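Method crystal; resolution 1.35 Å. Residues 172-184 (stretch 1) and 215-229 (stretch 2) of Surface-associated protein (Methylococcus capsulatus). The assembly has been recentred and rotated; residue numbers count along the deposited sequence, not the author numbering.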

# COMPACT_ATOMS: atom_id res chain seq x y z
N ARG A 172 9.08 8.54 -3.99
CA ARG A 172 10.35 8.34 -3.32
C ARG A 172 11.37 9.27 -3.98
O ARG A 172 11.94 8.94 -5.01
N PRO A 173 11.58 10.47 -3.38
CA PRO A 173 12.44 11.50 -4.01
C PRO A 173 13.89 11.06 -4.20
O PRO A 173 14.59 11.63 -5.03
N GLU A 174 14.32 10.05 -3.46
CA GLU A 174 15.66 9.47 -3.61
C GLU A 174 15.93 9.02 -5.05
O GLU A 174 17.08 8.93 -5.48
N GLY A 175 14.86 8.70 -5.78
CA GLY A 175 14.97 8.49 -7.23
C GLY A 175 15.06 7.06 -7.71
O GLY A 175 15.16 6.81 -8.92
N GLY A 176 14.98 6.11 -6.79
CA GLY A 176 15.13 4.71 -7.11
C GLY A 176 15.10 3.91 -5.83
O GLY A 176 14.90 4.48 -4.76
N PRO A 177 15.29 2.59 -5.93
CA PRO A 177 15.30 1.73 -4.75
C PRO A 177 16.30 2.24 -3.72
O PRO A 177 17.40 2.72 -4.06
N LEU A 178 15.90 2.15 -2.45
CA LEU A 178 16.67 2.71 -1.36
C LEU A 178 17.29 1.60 -0.52
O LEU A 178 16.62 0.96 0.29
N PHE A 179 18.58 1.35 -0.73
CA PHE A 179 19.32 0.43 0.11
C PHE A 179 19.68 1.15 1.40
O PHE A 179 20.20 2.26 1.37
N TRP A 180 19.35 0.54 2.54
CA TRP A 180 19.69 1.12 3.84
C TRP A 180 20.30 0.06 4.75
O TRP A 180 19.60 -0.77 5.32
N ALA A 181 21.63 0.06 4.86
CA ALA A 181 22.32 -0.94 5.67
C ALA A 181 21.85 -0.87 7.12
O ALA A 181 21.67 0.22 7.67
N GLY A 182 21.66 -2.03 7.74
CA GLY A 182 21.32 -2.09 9.16
C GLY A 182 19.84 -2.24 9.43
O GLY A 182 19.41 -2.40 10.57
N THR A 183 19.05 -2.21 8.36
CA THR A 183 17.60 -2.40 8.46
C THR A 183 17.29 -3.90 8.48
O THR A 183 18.18 -4.72 8.33
N GLN A 184 16.02 -4.26 8.67
CA GLN A 184 15.66 -5.64 8.99
C GLN A 184 16.32 -6.69 8.09
O GLN A 184 16.86 -7.69 8.58
N GLY A 215 15.49 7.71 13.24
CA GLY A 215 16.33 6.88 14.11
C GLY A 215 16.98 5.70 13.41
O GLY A 215 17.35 4.71 14.05
N LEU A 216 17.12 5.79 12.08
CA LEU A 216 17.77 4.74 11.30
C LEU A 216 19.28 4.72 11.54
O LEU A 216 19.85 5.74 11.91
N PRO A 217 19.93 3.57 11.28
CA PRO A 217 21.39 3.56 11.37
C PRO A 217 21.97 4.61 10.41
O PRO A 217 21.61 4.62 9.24
N PRO A 218 22.81 5.53 10.91
CA PRO A 218 23.24 6.64 10.07
C PRO A 218 23.85 6.22 8.73
O PRO A 218 24.62 5.26 8.66
N LYS A 219 23.49 6.96 7.69
CA LYS A 219 23.84 6.61 6.31
C LYS A 219 24.44 7.84 5.66
O LYS A 219 23.88 8.92 5.75
N ALA A 220 25.58 7.66 4.98
CA ALA A 220 26.29 8.79 4.39
C ALA A 220 25.88 9.13 2.96
O ALA A 220 26.25 10.18 2.44
N ASP A 221 25.12 8.24 2.33
CA ASP A 221 24.74 8.43 0.94
C ASP A 221 23.23 8.38 0.79
O ASP A 221 22.70 7.77 -0.15
N HIS A 222 22.52 9.01 1.72
CA HIS A 222 21.10 9.22 1.53
C HIS A 222 20.94 10.49 0.72
O HIS A 222 20.99 11.60 1.27
N THR A 223 20.74 10.32 -0.58
CA THR A 223 20.79 11.42 -1.53
C THR A 223 19.58 11.43 -2.46
O THR A 223 18.85 10.44 -2.57
N ALA A 224 19.37 12.56 -3.12
CA ALA A 224 18.35 12.67 -4.15
C ALA A 224 18.96 13.37 -5.36
O ALA A 224 19.95 14.10 -5.21
N PRO A 225 18.40 13.15 -6.56
CA PRO A 225 18.88 13.83 -7.77
C PRO A 225 18.79 15.35 -7.65
O PRO A 225 18.04 15.87 -6.82
N ALA A 226 19.55 16.06 -8.48
CA ALA A 226 19.63 17.52 -8.41
C ALA A 226 18.28 18.21 -8.59
O ALA A 226 18.06 19.31 -8.07
N GLY A 227 17.37 17.58 -9.33
CA GLY A 227 16.04 18.15 -9.57
C GLY A 227 15.15 18.20 -8.34
O GLY A 227 14.01 18.68 -8.40
N VAL A 228 15.65 17.70 -7.22
CA VAL A 228 14.87 17.64 -5.99
C VAL A 228 15.22 18.78 -5.03
O VAL A 228 16.39 18.99 -4.70
N ASP A 229 14.20 19.51 -4.59
CA ASP A 229 14.36 20.57 -3.60
C ASP A 229 14.50 19.95 -2.21
O ASP A 229 13.51 19.56 -1.59

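The indole of Trp 180 is clamped between two aliphatic chains of the other stretch. Leu 216 (chi1 m, chi2 t) lays CD1 over one face, 3.7 Å from the centroid of the six-membered ring, while Lys 219 covers the opposite face with CD at 3.5 Å from the same centroid. Trp 180 starts sideways, but its t rotamer (chi1 -155°) carries the ring into this slot, where NE1 donates a hydrogen bond to Pro 217 O (2.8 Å). The far edge of the indole meets the face of His 222, CH2 lying 3.8 Å from ND1, with the planes at 61°.

Lys 219 points toward stretch 1 and is extended (t, t, t) until chi4 turns to p. Its NZ thereby reaches Phe 179 O (2.8 Å), bridges to Asp 221 OD1 (2.9 Å) and donates to water 2, which also accepts from Ala 181 N.

His 222, also directed inward with chi1 t, donates from NE2 to Glu 174 OE2 in a short, nearly linear bond (2.6 Å). Glu 174 points away at CB, yet its m, p rotamer brings the carboxylate back. Nearby, water 1 links Glu 174 O to Thr 223, and Val 228 CG1 packs 4.2 Å from Pro 173 CB. At the other end, Thr 183 CG2 touches Leu 216 CD2 (3.6 Å).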

# COMPACT_ATOMS: atom_id res chain seq x y z
CB ARG A 172 10.75 6.86 -3.44
CG ARG A 172 12.22 6.53 -3.19
CD ARG A 172 12.37 5.11 -2.67
NE ARG A 172 11.99 5.02 -1.25
CZ ARG A 172 11.95 3.88 -0.55
NH1 ARG A 172 12.24 2.71 -1.12
NH2 ARG A 172 11.63 3.92 0.74
CB PRO A 173 12.36 12.68 -3.04
CG PRO A 173 11.93 12.08 -1.72
CD PRO A 173 11.01 10.94 -2.11
CB GLU A 174 15.85 8.30 -2.64
CG GLU A 174 15.93 8.73 -1.17
CD GLU A 174 14.58 8.96 -0.51
OE1 GLU A 174 13.52 8.80 -1.16
OE2 GLU A 174 14.57 9.31 0.69
CB PRO A 177 15.74 0.37 -5.30
CG PRO A 177 15.31 0.40 -6.74
CD PRO A 177 15.51 1.83 -7.18
CB LEU A 178 15.76 3.60 -0.51
CG LEU A 178 16.37 4.28 0.72
CD1 LEU A 178 17.61 5.08 0.34
CD2 LEU A 178 15.33 5.17 1.39
CB PHE A 179 20.59 -0.03 -0.61
CG PHE A 179 21.54 -0.81 0.27
CD1 PHE A 179 21.28 -2.13 0.58
CD2 PHE A 179 22.68 -0.21 0.82
CE1 PHE A 179 22.13 -2.86 1.40
CE2 PHE A 179 23.54 -0.93 1.66
CZ PHE A 179 23.26 -2.25 1.95
CB TRP A 180 18.46 1.78 4.51
CG TRP A 180 18.86 2.85 5.48
CD1 TRP A 180 19.62 2.70 6.61
CD2 TRP A 180 18.58 4.25 5.37
NE1 TRP A 180 19.81 3.91 7.23
CE2 TRP A 180 19.18 4.89 6.49
CE3 TRP A 180 17.86 5.04 4.45
CZ2 TRP A 180 19.10 6.27 6.70
CZ3 TRP A 180 17.79 6.40 4.66
CH2 TRP A 180 18.40 7.01 5.78
CB ALA A 181 23.83 -0.73 5.61
CB THR A 183 16.86 -1.65 7.33
OG1 THR A 183 17.36 -2.08 6.05
CG2 THR A 183 17.05 -0.14 7.48
CB GLN A 184 14.14 -5.85 8.91
CG GLN A 184 13.72 -7.23 9.34
CD GLN A 184 12.25 -7.50 9.08
OE1 GLN A 184 11.39 -7.16 9.90
NE2 GLN A 184 11.96 -8.11 7.94
CB LEU A 216 17.50 4.97 9.81
CG LEU A 216 16.12 4.55 9.29
CD1 LEU A 216 15.73 5.35 8.06
CD2 LEU A 216 16.13 3.05 8.99
CB PRO A 217 21.75 2.14 10.92
CG PRO A 217 20.51 1.32 11.18
CD PRO A 217 19.37 2.26 10.89
CB PRO A 218 24.28 7.35 10.94
CG PRO A 218 23.77 7.07 12.34
CD PRO A 218 23.33 5.64 12.29
CB LYS A 219 22.55 6.19 5.57
CG LYS A 219 22.70 5.86 4.08
CD LYS A 219 21.36 5.31 3.53
CE LYS A 219 21.34 5.15 2.01
NZ LYS A 219 22.31 4.11 1.58
CB ALA A 220 27.79 8.54 4.43
CB ASP A 221 25.42 7.41 0.01
CG ASP A 221 25.10 5.99 0.37
OD1 ASP A 221 24.66 5.73 1.50
OD2 ASP A 221 25.27 5.10 -0.49
CB HIS A 222 20.36 9.32 2.86
CG HIS A 222 18.88 9.48 2.71
ND1 HIS A 222 18.10 10.11 3.66
CD2 HIS A 222 18.04 9.09 1.72
CE1 HIS A 222 16.84 10.12 3.25
NE2 HIS A 222 16.78 9.50 2.09
CB THR A 223 22.06 11.34 -2.40
OG1 THR A 223 22.04 10.12 -3.16
CG2 THR A 223 23.32 11.39 -1.54
CB ALA A 224 17.16 13.47 -3.64
CB PRO A 225 17.93 13.33 -8.87
CG PRO A 225 17.37 12.04 -8.34
CD PRO A 225 17.29 12.21 -6.85
CB ALA A 226 20.64 18.05 -9.42
CB VAL A 228 15.05 16.29 -5.27
CG1 VAL A 228 14.30 16.28 -3.96
CG2 VAL A 228 14.57 15.15 -6.17
CB ASP A 229 13.15 21.51 -3.64
CG ASP A 229 13.25 22.65 -2.63
OD1 ASP A 229 14.16 22.61 -1.77
OD2 ASP A 229 12.42 23.59 -2.69
O HOH W 1 19.91 9.57 -5.18
O HOH W 2 23.23 2.16 3.62
O HOH W 3 23.11 2.69 7.38